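Local coordinates for penicillin-binding protein 1A (Mycobacterium tuberculosis, PDB 5CXW) that builds and cross-links cell-wall peptidoglycan as a bifunctional glycosyltransferase and transpeptidase, of which this chain is the C-terminal, penicillin-binding transpeptidase part, at residues Leu31-Thr36 against His231-Val237; Lys1-Ile7 against Tyr77-Ala83; Val118-Leu123 against Leu151-Arg157. One frame throughout, in Å; residues are numbered along the deposited sequence.

Interaction 1 of 3, residues Leu31-Thr36 against His231-Val237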
loop_
_atom_site.group_PDB
_atom_site.type_symbol
_atom_site.label_atom_id
_atom_site.label_comp_id
_atom_site.label_asym_id
_atom_site.label_seq_id
_atom_site.Cartn_x
_atom_site.Cartn_y
_atom_site.Cartn_z
ATOM N N LEU A 31 1.376 32.917 1.274
ATOM C CA LEU A 31 1.548 32.069 2.442
ATOM C C LEU A 31 2.902 31.435 2.410
ATOM O O LEU A 31 3.366 31.051 1.356
ATOM C CB LEU A 31 0.505 30.972 2.473
ATOM C CG LEU A 31 -0.928 31.491 2.618
ATOM C CD1 LEU A 31 -1.848 30.316 2.731
ATOM C CD2 LEU A 31 -1.008 32.419 3.837
ATOM N N VAL A 32 3.485 31.271 3.576
ATOM C CA VAL A 32 4.713 30.522 3.718
ATOM C C VAL A 32 4.353 29.147 4.232
ATOM O O VAL A 32 3.900 28.975 5.352
ATOM C CB VAL A 32 5.694 31.239 4.660
ATOM C CG1 VAL A 32 6.916 30.348 4.925
ATOM C CG2 VAL A 32 6.028 32.621 4.083
ATOM N N VAL A 33 4.520 28.150 3.375
ATOM C CA VAL A 33 4.025 26.790 3.643
ATOM C C VAL A 33 5.217 25.867 3.856
ATOM O O VAL A 33 6.213 25.953 3.132
ATOM C CB VAL A 33 3.178 26.278 2.479
ATOM C CG1 VAL A 33 2.667 24.851 2.752
ATOM C CG2 VAL A 33 2.052 27.262 2.168
ATOM N N THR A 34 5.188 25.117 4.938
ATOM C CA THR A 34 6.151 24.065 5.182
ATOM C C THR A 34 5.441 22.748 4.896
ATOM O O THR A 34 4.385 22.486 5.428
ATOM C CB THR A 34 6.611 24.077 6.655
ATOM O OG1 THR A 34 7.138 25.387 7.004
ATOM C CG2 THR A 34 7.719 23.070 6.873
ATOM N N THR A 35 6.024 21.930 4.034
ATOM C CA THR A 35 5.424 20.666 3.701
ATOM C C THR A 35 6.021 19.609 4.571
ATOM O O THR A 35 7.012 19.791 5.259
ATOM C CB THR A 35 5.587 20.247 2.221
ATOM O OG1 THR A 35 6.926 19.784 2.046
ATOM C CG2 THR A 35 5.243 21.345 1.244
ATOM N N THR A 36 5.399 18.435 4.483
ATOM C CA THR A 36 5.842 17.270 5.242
ATOM C C THR A 36 6.974 16.491 4.575
ATOM O O THR A 36 7.540 15.580 5.188
ATOM C CB THR A 36 4.673 16.301 5.410
ATOM O OG1 THR A 36 4.081 16.019 4.138
ATOM C CG2 THR A 36 3.610 16.833 6.338
ATOM N N HIS A 231 -1.366 13.645 5.075
ATOM C CA HIS A 231 -1.338 15.095 4.793
ATOM C C HIS A 231 0.033 15.511 4.382
ATOM O O HIS A 231 1.047 14.879 4.744
ATOM C CB HIS A 231 -1.800 15.851 6.036
ATOM C CG HIS A 231 -0.919 15.659 7.195
ATOM N ND1 HIS A 231 -0.966 14.523 7.971
ATOM C CD2 HIS A 231 0.096 16.414 7.690
ATOM C CE1 HIS A 231 -0.050 14.609 8.917
ATOM N NE2 HIS A 231 0.593 15.751 8.783
ATOM N N PHE A 232 0.052 16.606 3.625
ATOM C CA PHE A 232 1.229 17.156 2.992
ATOM C C PHE A 232 1.697 18.485 3.643
ATOM O O PHE A 232 2.812 18.899 3.414
ATOM C CB PHE A 232 0.932 17.476 1.505
ATOM C CG PHE A 232 0.700 16.293 0.626
ATOM C CD1 PHE A 232 -0.561 15.670 0.602
ATOM C CD2 PHE A 232 1.729 15.762 -0.169
ATOM C CE1 PHE A 232 -0.787 14.531 -0.194
ATOM C CE2 PHE A 232 1.482 14.646 -0.966
ATOM C CZ PHE A 232 0.231 14.051 -0.980
ATOM N N VAL A 233 0.831 19.119 4.412
ATOM C CA VAL A 233 1.105 20.444 4.985
ATOM C C VAL A 233 1.414 20.276 6.468
ATOM O O VAL A 233 0.605 19.759 7.255
ATOM C CB VAL A 233 -0.060 21.389 4.805
ATOM C CG1 VAL A 233 0.224 22.679 5.582
ATOM C CG2 VAL A 233 -0.339 21.691 3.311
ATOM N N GLN A 234 2.619 20.725 6.833
ATOM C CA GLN A 234 3.137 20.734 8.193
ATOM C C GLN A 234 2.847 22.051 8.906
ATOM O O GLN A 234 2.493 22.060 10.084
ATOM C CB GLN A 234 4.644 20.479 8.175
ATOM C CG GLN A 234 5.344 20.465 9.530
ATOM C CD GLN A 234 4.784 19.370 10.428
ATOM O OE1 GLN A 234 4.422 18.256 9.970
ATOM N NE2 GLN A 234 4.686 19.665 11.697
ATOM N N LYS A 235 2.998 23.165 8.206
ATOM C CA LYS A 235 2.860 24.475 8.888
ATOM C C LYS A 235 2.543 25.518 7.848
ATOM O O LYS A 235 2.929 25.396 6.671
ATOM C CB LYS A 235 4.137 24.802 9.650
ATOM C CG LYS A 235 4.039 26.062 10.508
ATOM C CD LYS A 235 5.276 26.196 11.394
ATOM C CE LYS A 235 5.254 27.406 12.293
ATOM N NZ LYS A 235 6.597 27.627 12.890
ATOM N N VAL A 236 1.761 26.529 8.249
ATOM C CA VAL A 236 1.450 27.642 7.342
ATOM C C VAL A 236 1.577 28.931 8.145
ATOM O O VAL A 236 1.012 29.019 9.231
ATOM C CB VAL A 236 0.001 27.548 6.824
ATOM C CG1 VAL A 236 -0.287 28.681 5.838
ATOM C CG2 VAL A 236 -0.228 26.210 6.115
ATOM N N VAL A 237 2.348 29.878 7.587
ATOM C CA VAL A 237 2.560 31.189 8.269
ATOM C C VAL A 237 2.260 32.223 7.211
ATOM O O VAL A 237 2.683 32.071 6.028
ATOM C CB VAL A 237 3.994 31.349 8.764
ATOM C CG1 VAL A 237 4.164 32.670 9.546
ATOM C CG2 VAL A 237 4.398 30.191 9.660
#
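Strands 32-35 and 233-237 pair antiparallel in a small three-stranded sheet, and a classic beta bulge interrupts their ladder where Gln234 and Lys235 both face Thr34. Strand 233-237 is the middle one, with 243-246 along its other edge, and the short axes run at 162°. At the regular end Val32 and Val237 form a hydrogen-bonded pair: Val32 N gives to Val237 O at 2.7 Å, and Val237 N returns a bond to Val32 O. Val33 and Val236 follow as a non-hydrogen-bonded pair.

The bulge centres on Thr34 O, which takes two N-H groups, from Gln234 N at 2.9 Å and from Lys235 N at 3.2 Å, while Thr34 N gives back to Lys235 O. Beyond it the register has slipped by one residue, and Thr35 pairs with Val233, their side chains diverging.

Side chains sort by face. Thr34 and Lys235 lie side by side, CB to CB 4.0 Å, and the lysine chain, extended to its end, then runs away from the threonine. On the face that also carries Val33, Leu31 CD1 slants across Val236 CG1 at 3.8 Å, a patch covered by helix 2-19 through Leu15. Glu14 of that helix takes the backbone N-H groups of both Phe232 and Val233.

Past the bulge Thr36 leaves the sheet. Its OG1, turned between backbone N and carbonyl carbon (chi1 52°), bonds to Val74 O, tying this small sheet to the edge of the five-stranded transpeptidase sheet. The same rotation leaves CG2 to meet the His231 ring obliquely, 3.8 Å from CD2. Beyond the last bridge, Thr36 N still bonds to Phe232 O at 2.8 Å.

Interaction 2 of 3, residues Lys1-Ile7 against Tyr77-Ala83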
loop_
_atom_site.group_PDB
_atom_site.type_symbol
_atom_site.label_atom_id
_atom_site.label_comp_id
_atom_site.label_asym_id
_atom_site.label_seq_id
_atom_site.Cartn_x
_atom_site.Cartn_y
_atom_site.Cartn_z
ATOM N N LYS A 1 11.280 20.940 -13.042
ATOM C CA LYS A 1 10.039 21.231 -12.247
ATOM C C LYS A 1 9.408 19.914 -11.732
ATOM O O LYS A 1 9.145 19.773 -10.529
ATOM C CB LYS A 1 9.063 22.066 -13.100
ATOM C CG LYS A 1 7.711 22.349 -12.489
ATOM C CD LYS A 1 7.789 23.101 -11.189
ATOM C CE LYS A 1 6.381 23.275 -10.658
ATOM N NZ LYS A 1 6.282 24.553 -9.920
ATOM N N GLY A 2 9.133 19.002 -12.677
ATOM C CA GLY A 2 8.929 17.563 -12.416
ATOM C C GLY A 2 8.094 17.044 -11.236
ATOM O O GLY A 2 6.950 17.494 -11.017
ATOM N N PRO A 3 8.627 16.027 -10.509
ATOM C CA PRO A 3 7.850 15.413 -9.391
ATOM C C PRO A 3 7.355 16.419 -8.320
ATOM O O PRO A 3 6.249 16.280 -7.770
ATOM C CB PRO A 3 8.847 14.399 -8.789
ATOM C CG PRO A 3 9.725 14.016 -9.924
ATOM C CD PRO A 3 9.845 15.241 -10.815
ATOM N N ASN A 4 8.144 17.471 -8.053
ATOM C CA ASN A 4 7.696 18.507 -7.118
ATOM C C ASN A 4 6.431 19.254 -7.571
ATOM O O ASN A 4 5.660 19.711 -6.718
ATOM C CB ASN A 4 8.805 19.497 -6.814
ATOM C CG ASN A 4 9.913 18.871 -6.000
ATOM O OD1 ASN A 4 9.682 18.294 -4.913
ATOM N ND2 ASN A 4 11.133 18.954 -6.525
ATOM N N GLY A 5 6.196 19.354 -8.889
ATOM C CA GLY A 5 4.913 19.905 -9.379
ATOM C C GLY A 5 3.664 19.137 -8.901
ATOM O O GLY A 5 2.606 19.723 -8.634
ATOM N N LEU A 6 3.768 17.812 -8.883
ATOM C CA LEU A 6 2.661 16.962 -8.456
ATOM C C LEU A 6 2.527 17.093 -6.949
ATOM O O LEU A 6 1.416 17.077 -6.437
ATOM C CB LEU A 6 2.871 15.486 -8.887
ATOM C CG LEU A 6 2.909 15.258 -10.388
ATOM C CD1 LEU A 6 3.186 13.787 -10.693
ATOM C CD2 LEU A 6 1.637 15.793 -11.067
ATOM N N ILE A 7 3.638 17.245 -6.235
ATOM C CA ILE A 7 3.565 17.490 -4.795
ATOM C C ILE A 7 2.849 18.829 -4.581
ATOM O O ILE A 7 1.967 18.958 -3.739
ATOM C CB ILE A 7 4.915 17.491 -4.128
ATOM C CG1 ILE A 7 5.544 16.081 -4.147
ATOM C CG2 ILE A 7 4.802 18.058 -2.707
ATOM C CD1 ILE A 7 7.024 16.001 -3.785
ATOM N N TYR A 77 6.848 11.359 -2.192
ATOM C CA TYR A 77 5.701 11.317 -3.112
ATOM C C TYR A 77 6.199 11.523 -4.538
ATOM O O TYR A 77 6.661 12.639 -4.911
ATOM C CB TYR A 77 4.705 12.436 -2.748
ATOM C CG TYR A 77 3.380 12.404 -3.474
ATOM C CD1 TYR A 77 2.326 11.655 -2.983
ATOM C CD2 TYR A 77 3.186 13.113 -4.672
ATOM C CE1 TYR A 77 1.101 11.624 -3.610
ATOM C CE2 TYR A 77 1.970 13.091 -5.305
ATOM C CZ TYR A 77 0.926 12.343 -4.758
ATOM O OH TYR A 77 -0.252 12.340 -5.390
ATOM N N TYR A 78 6.140 10.427 -5.305
ATOM C CA TYR A 78 6.469 10.422 -6.676
ATOM C C TYR A 78 5.231 9.953 -7.426
ATOM O O TYR A 78 4.852 8.771 -7.331
ATOM C CB TYR A 78 7.662 9.482 -6.939
ATOM C CG TYR A 78 8.012 9.466 -8.434
ATOM C CD1 TYR A 78 8.850 10.420 -9.008
ATOM C CD2 TYR A 78 7.421 8.541 -9.280
ATOM C CE1 TYR A 78 9.129 10.403 -10.383
ATOM C CE2 TYR A 78 7.682 8.518 -10.621
ATOM C CZ TYR A 78 8.527 9.446 -11.175
ATOM O OH TYR A 78 8.748 9.382 -12.545
ATOM N N GLY A 79 4.609 10.835 -8.184
ATOM C CA GLY A 79 3.481 10.423 -9.056
ATOM C C GLY A 79 3.782 10.450 -10.541
ATOM O O GLY A 79 2.905 10.160 -11.347
ATOM N N GLY A 80 5.009 10.806 -10.903
ATOM C CA GLY A 80 5.348 11.009 -12.294
ATOM C C GLY A 80 6.388 12.111 -12.421
ATOM O O GLY A 80 6.660 12.849 -11.472
ATOM N N ASP A 81 6.989 12.219 -13.598
ATOM C CA ASP A 81 8.013 13.260 -13.820
ATOM C C ASP A 81 7.494 14.499 -14.539
ATOM O O ASP A 81 8.286 15.377 -14.860
ATOM C CB ASP A 81 9.218 12.693 -14.576
ATOM C CG ASP A 81 10.260 12.080 -13.642
ATOM O OD1 ASP A 81 11.068 12.832 -13.010
ATOM O OD2 ASP A 81 10.275 10.834 -13.571
ATOM N N ASN A 82 6.183 14.590 -14.774
ATOM C CA ASN A 82 5.599 15.757 -15.466
ATOM C C ASN A 82 4.740 16.520 -14.435
ATOM O O ASN A 82 3.685 16.050 -14.036
ATOM C CB ASN A 82 4.814 15.295 -16.712
ATOM C CG ASN A 82 4.456 16.435 -17.674
ATOM O OD1 ASN A 82 4.499 17.619 -17.319
ATOM N ND2 ASN A 82 4.079 16.072 -18.907
ATOM N N ALA A 83 5.230 17.699 -14.012
ATOM C CA ALA A 83 4.494 18.638 -13.140
ATOM C C ALA A 83 3.065 18.944 -13.588
ATOM O O ALA A 83 2.181 19.173 -12.752
ATOM C CB ALA A 83 5.260 19.950 -13.056
HETATM O O HOH W 1 7.886 19.205 -14.972
HETATM O O HOH W 2 5.550 13.575 -7.377
#
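The N-terminal end of helix 2-19 packs on the end of strand 74-78, an outer strand of the five-stranded antiparallel sheet of the transpeptidase domain, and on the Gly79-Gly80 loop that follows it. No direct hydrogen bond joins the two segments.

Van der Waals packing comes first. Leu6 CG lies beside the backbone N, anti to the carbonyl carbon (chi1 -64°), which sends both methyls into the loop: CD1 lies 3.4 Å from Gly79 C, against bare backbone, while CD2 meets the carbonyl oxygen of Asn82. Ile7 and Tyr77 slide past each other in opposite directions, Ile7 CG1 3.8 Å from Tyr77 CD2. The phenol's far end is held elsewhere, its OH bonded to Asp87 and Gln90. Pro3 meets the Tyr78 ring obliquely through CG, 3.7 Å from CE1. Gly5 has no side chain, so Ala83 CB can settle 3.7 Å from Gly5 CA.

Backbone CA-H...O contacts form a second group: Gly2 CA points to Asp81 O at 3.3 Å, and Pro3 CA approaches Gly80 O, a buried oxygen that has no hydrogen-bond partner in the model.

Water supplies the polar links. One molecule accepts from Gly2 N and Ala83 N. A second is gripped by three bonds, donating to Pro3 O at 2.8 Å and to Tyr77 O at 2.9 Å while accepting from Gly79 N at 3.0 Å.

Interaction 3 of 3, residues Val118-Leu123 against Leu151-Arg157. With 35P ((2R,4S)-5,5-dimethyl-2-{(1R)-2-oxo-1-[(phenoxyacetyl)amino]ethyl}-1,3-thiazolidine-4-carboxylic acid), chain C.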
loop_
_atom_site.group_PDB
_atom_site.type_symbol
_atom_site.label_atom_id
_atom_site.label_comp_id
_atom_site.label_asym_id
_atom_site.label_seq_id
_atom_site.Cartn_x
_atom_site.Cartn_y
_atom_site.Cartn_z
ATOM N N VAL A 118 -5.864 -23.603 6.320
ATOM C CA VAL A 118 -6.731 -23.429 5.154
ATOM C C VAL A 118 -6.262 -24.308 4.004
ATOM O O VAL A 118 -5.058 -24.467 3.801
ATOM C CB VAL A 118 -6.709 -21.972 4.661
ATOM C CG1 VAL A 118 -7.728 -21.776 3.558
ATOM C CG2 VAL A 118 -7.000 -21.036 5.806
ATOM N N ASP A 119 -7.208 -24.923 3.275
ATOM C CA ASP A 119 -6.863 -25.715 2.106
ATOM C C ASP A 119 -6.407 -24.771 0.982
ATOM O O ASP A 119 -7.005 -23.743 0.803
ATOM C CB ASP A 119 -8.119 -26.456 1.656
ATOM C CG ASP A 119 -7.889 -27.327 0.423
ATOM O OD1 ASP A 119 -6.796 -27.596 0.001
ATOM O OD2 ASP A 119 -8.898 -27.847 -0.081
ATOM N N SER A 120 -5.314 -25.105 0.280
ATOM C CA SER A 120 -4.838 -24.281 -0.828
ATOM C C SER A 120 -5.164 -24.813 -2.210
ATOM O O SER A 120 -4.688 -24.289 -3.207
ATOM C CB SER A 120 -3.318 -24.061 -0.716
ATOM O OG SER A 120 -2.624 -25.228 -0.874
ATOM N N SER A 121 -5.970 -25.872 -2.259
ATOM C CA SER A 121 -6.275 -26.471 -3.548
ATOM C C SER A 121 -7.100 -25.523 -4.421
ATOM O O SER A 121 -7.767 -24.602 -3.900
ATOM C CB SER A 121 -7.054 -27.770 -3.347
ATOM O OG SER A 121 -8.335 -27.558 -2.831
ATOM N N PRO A 122 -7.095 -25.747 -5.737
ATOM C CA PRO A 122 -7.883 -24.877 -6.588
ATOM C C PRO A 122 -9.385 -24.991 -6.288
ATOM O O PRO A 122 -9.860 -26.064 -5.849
ATOM C CB PRO A 122 -7.611 -25.354 -7.981
ATOM C CG PRO A 122 -6.435 -26.287 -7.915
ATOM C CD PRO A 122 -6.244 -26.686 -6.493
ATOM N N LEU A 123 -10.106 -23.942 -6.651
ATOM C CA LEU A 123 -11.569 -23.965 -6.537
ATOM C C LEU A 123 -12.201 -23.008 -7.479
ATOM O O LEU A 123 -11.556 -22.109 -7.985
ATOM C CB LEU A 123 -12.032 -23.718 -5.096
ATOM C CG LEU A 123 -11.899 -22.294 -4.500
ATOM C CD1 LEU A 123 -12.743 -22.149 -3.249
ATOM C CD2 LEU A 123 -10.440 -21.851 -4.281
ATOM N N LEU A 151 -1.012 -17.201 -1.694
ATOM C CA LEU A 151 -1.926 -18.163 -2.291
ATOM C C LEU A 151 -3.316 -17.585 -2.475
ATOM O O LEU A 151 -4.008 -17.344 -1.496
ATOM C CB LEU A 151 -1.940 -19.446 -1.477
ATOM C CG LEU A 151 -0.539 -20.060 -1.273
ATOM C CD1 LEU A 151 -0.691 -21.272 -0.355
ATOM C CD2 LEU A 151 0.105 -20.408 -2.564
ATOM N N ASN A 152 -3.734 -17.397 -3.716
ATOM C CA ASN A 152 -5.076 -16.876 -4.043
ATOM C C ASN A 152 -6.172 -17.793 -3.498
ATOM O O ASN A 152 -7.207 -17.327 -3.001
ATOM C CB ASN A 152 -5.273 -16.753 -5.527
ATOM C CG ASN A 152 -4.575 -15.578 -6.130
ATOM O OD1 ASN A 152 -3.727 -14.901 -5.524
ATOM N ND2 ASN A 152 -4.930 -15.326 -7.428
ATOM N N THR A 153 -5.970 -19.098 -3.644
ATOM C CA THR A 153 -7.026 -20.059 -3.304
ATOM C C THR A 153 -7.274 -19.980 -1.779
ATOM O O THR A 153 -8.434 -19.886 -1.307
ATOM C CB THR A 153 -6.598 -21.460 -3.708
ATOM O OG1 THR A 153 -5.352 -21.738 -3.092
ATOM C CG2 THR A 153 -6.508 -21.611 -5.222
ATOM N N SER A 154 -6.199 -19.984 -0.997
ATOM C CA SER A 154 -6.326 -19.974 0.456
ATOM C C SER A 154 -7.001 -18.695 0.942
ATOM O O SER A 154 -7.851 -18.715 1.840
ATOM C CB SER A 154 -4.913 -20.014 1.050
ATOM O OG SER A 154 -4.177 -21.160 0.611
ATOM N N TYR A 155 -6.629 -17.568 0.335
ATOM C CA TYR A 155 -7.179 -16.251 0.738
ATOM C C TYR A 155 -8.658 -16.139 0.314
ATOM O O TYR A 155 -9.432 -15.467 0.976
ATOM C CB TYR A 155 -6.256 -15.062 0.314
ATOM C CG TYR A 155 -5.379 -14.804 1.516
ATOM C CD1 TYR A 155 -4.318 -15.651 1.848
ATOM C CD2 TYR A 155 -5.684 -13.812 2.399
ATOM C CE1 TYR A 155 -3.601 -15.496 3.043
ATOM C CE2 TYR A 155 -5.015 -13.622 3.593
ATOM C CZ TYR A 155 -3.966 -14.462 3.927
ATOM O OH TYR A 155 -3.341 -14.332 5.130
ATOM N N TYR A 156 -9.032 -16.723 -0.827
ATOM C CA TYR A 156 -10.465 -16.818 -1.200
ATOM C C TYR A 156 -11.233 -17.606 -0.152
ATOM O O TYR A 156 -12.287 -17.153 0.327
ATOM C CB TYR A 156 -10.636 -17.462 -2.564
ATOM C CG TYR A 156 -11.364 -16.629 -3.566
ATOM C CD1 TYR A 156 -10.701 -15.692 -4.294
ATOM C CD2 TYR A 156 -12.720 -16.799 -3.812
ATOM C CE1 TYR A 156 -11.341 -14.895 -5.222
ATOM C CE2 TYR A 156 -13.367 -16.064 -4.785
ATOM C CZ TYR A 156 -12.677 -15.089 -5.463
ATOM O OH TYR A 156 -13.302 -14.363 -6.476
ATOM N N ARG A 157 -10.730 -18.771 0.261
ATOM C CA ARG A 157 -11.385 -19.542 1.290
ATOM C C ARG A 157 -11.420 -18.779 2.624
ATOM O O ARG A 157 -12.402 -18.910 3.391
ATOM C CB ARG A 157 -10.735 -20.923 1.504
ATOM C CG ARG A 157 -10.879 -21.888 0.361
ATOM C CD ARG A 157 -10.457 -23.279 0.794
ATOM N NE ARG A 157 -10.774 -24.286 -0.250
ATOM C CZ ARG A 157 -9.986 -24.562 -1.310
ATOM N NH1 ARG A 157 -8.796 -24.050 -1.440
ATOM N NH2 ARG A 157 -10.411 -25.438 -2.235
HETATM C C24 35P C . -2.977 -14.882 -13.383
HETATM C C23 35P C . -2.816 -14.934 -14.764
HETATM C C22 35P C . -1.925 -14.091 -15.390
HETATM C C21 35P C . -1.165 -13.187 -14.664
HETATM C C20 35P C . -1.301 -13.119 -13.294
HETATM C C19 35P C . -2.211 -13.986 -12.641
HETATM O O1 35P C . -2.388 -13.988 -11.279
HETATM C C2 35P C . -1.455 -13.283 -10.466
HETATM C C3 35P C . -1.674 -13.673 -9.030
HETATM O O18 35P C . -2.153 -14.764 -8.757
HETATM N N4 35P C . -1.284 -12.760 -8.153
HETATM C C5 35P C . -1.363 -12.999 -6.720
HETATM C C6 35P C . -1.435 -11.684 -6.060
HETATM O O17 35P C . -1.076 -10.602 -6.568
HETATM C C8 35P C . -0.118 -13.785 -6.114
HETATM N N7 35P C . 0.682 -12.700 -5.623
HETATM S S11 35P C . 0.912 -14.667 -7.157
HETATM C C10 35P C . 2.308 -13.648 -7.072
HETATM C C12 35P C . 2.905 -13.433 -8.462
HETATM C C15 35P C . 3.408 -14.197 -6.203
HETATM C C9 35P C . 1.744 -12.330 -6.529
HETATM C C13 35P C . 2.653 -11.356 -5.848
HETATM O O14 35P C . 2.682 -11.404 -4.579
HETATM O O16 35P C . 3.269 -10.544 -6.571
HETATM O O HOH W 3 -3.456 -22.447 2.786
#
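Beside the penicillin pocket, helix 152-161 turns its outer side to the loop leaving strand 117-119, and Arg157, its chain extended from CG to NE, pushes its guanidinium between Asp119 and Leu123 to reach Ser121.

Three layers result. The Asp119 carboxylate stacks on one face, its plane 20° from the guanidinium and OD2 3.6 Å from NH2, a salt bridge of charges alone because no N-H points at the oxygen. Leu123 CD2 lies over the opposite face, toward the rim. In the guanidinium plane, NH1 gives a straight bond to a lone pair of Ser121 O at 2.7 Å (161° at the hydrogen), to which NH2 adds a weak one. NH1 also reaches Asp119 O, well above that carbonyl's plane. Asp119 is itself set by an Asx turn, OD1 accepting from Ser121 N at 3.0 Å, while OD2 takes the Ser121 hydroxyl.

Thr153 serves the same loop: its OG1, lying between backbone N and carbonyl carbon (chi1 55°), donates to Ser120 O at 2.6 Å. Ser120 CB rests on CD1 of Leu151, the residue at the helix N-cap position. A water joins Val118 O to Ser154 OG, and Ser120 OG bonds to Gly139 O and to the N of Cys138, a partner in the Cys138-Cys141 disulfide.

Away from the loop, Asn152 lines the pocket. ND2 makes a weak bond of 3.1 Å to the side-chain amide oxygen O18 of ring-opened penicillin V, and OD1 accepts from Lys100 NZ. Ser97, the probable acyl-ester nucleophile, with Lys100, Ser150 and Asn152 matches the SxxK and SxN motifs of penicillin-binding transpeptidases.

Overall arrangement
Interactions 1 and 2 lie on the same side of the chain's centre, about 17 Å apart between centres, and cross along the sequence. Helix 2-19 belongs to interaction 2 and also covers one face of interaction 1, and the two meet directly where the Phe232 and Tyr77 rings pack edge-to-face. Interaction 3 sits on the opposite side, its centre about 47 Å from that of interaction 1, and alone borders the penicillin pocket. Interaction 2 has the most buried residues (7 of 13), interaction 3 half (5 of 10), and interaction 1, more superficial, 4 of 13. Chemistry differs accordingly: backbone strand pairing in interaction 1, packing with bridging waters in 2, an arginine-centred polar network in 3.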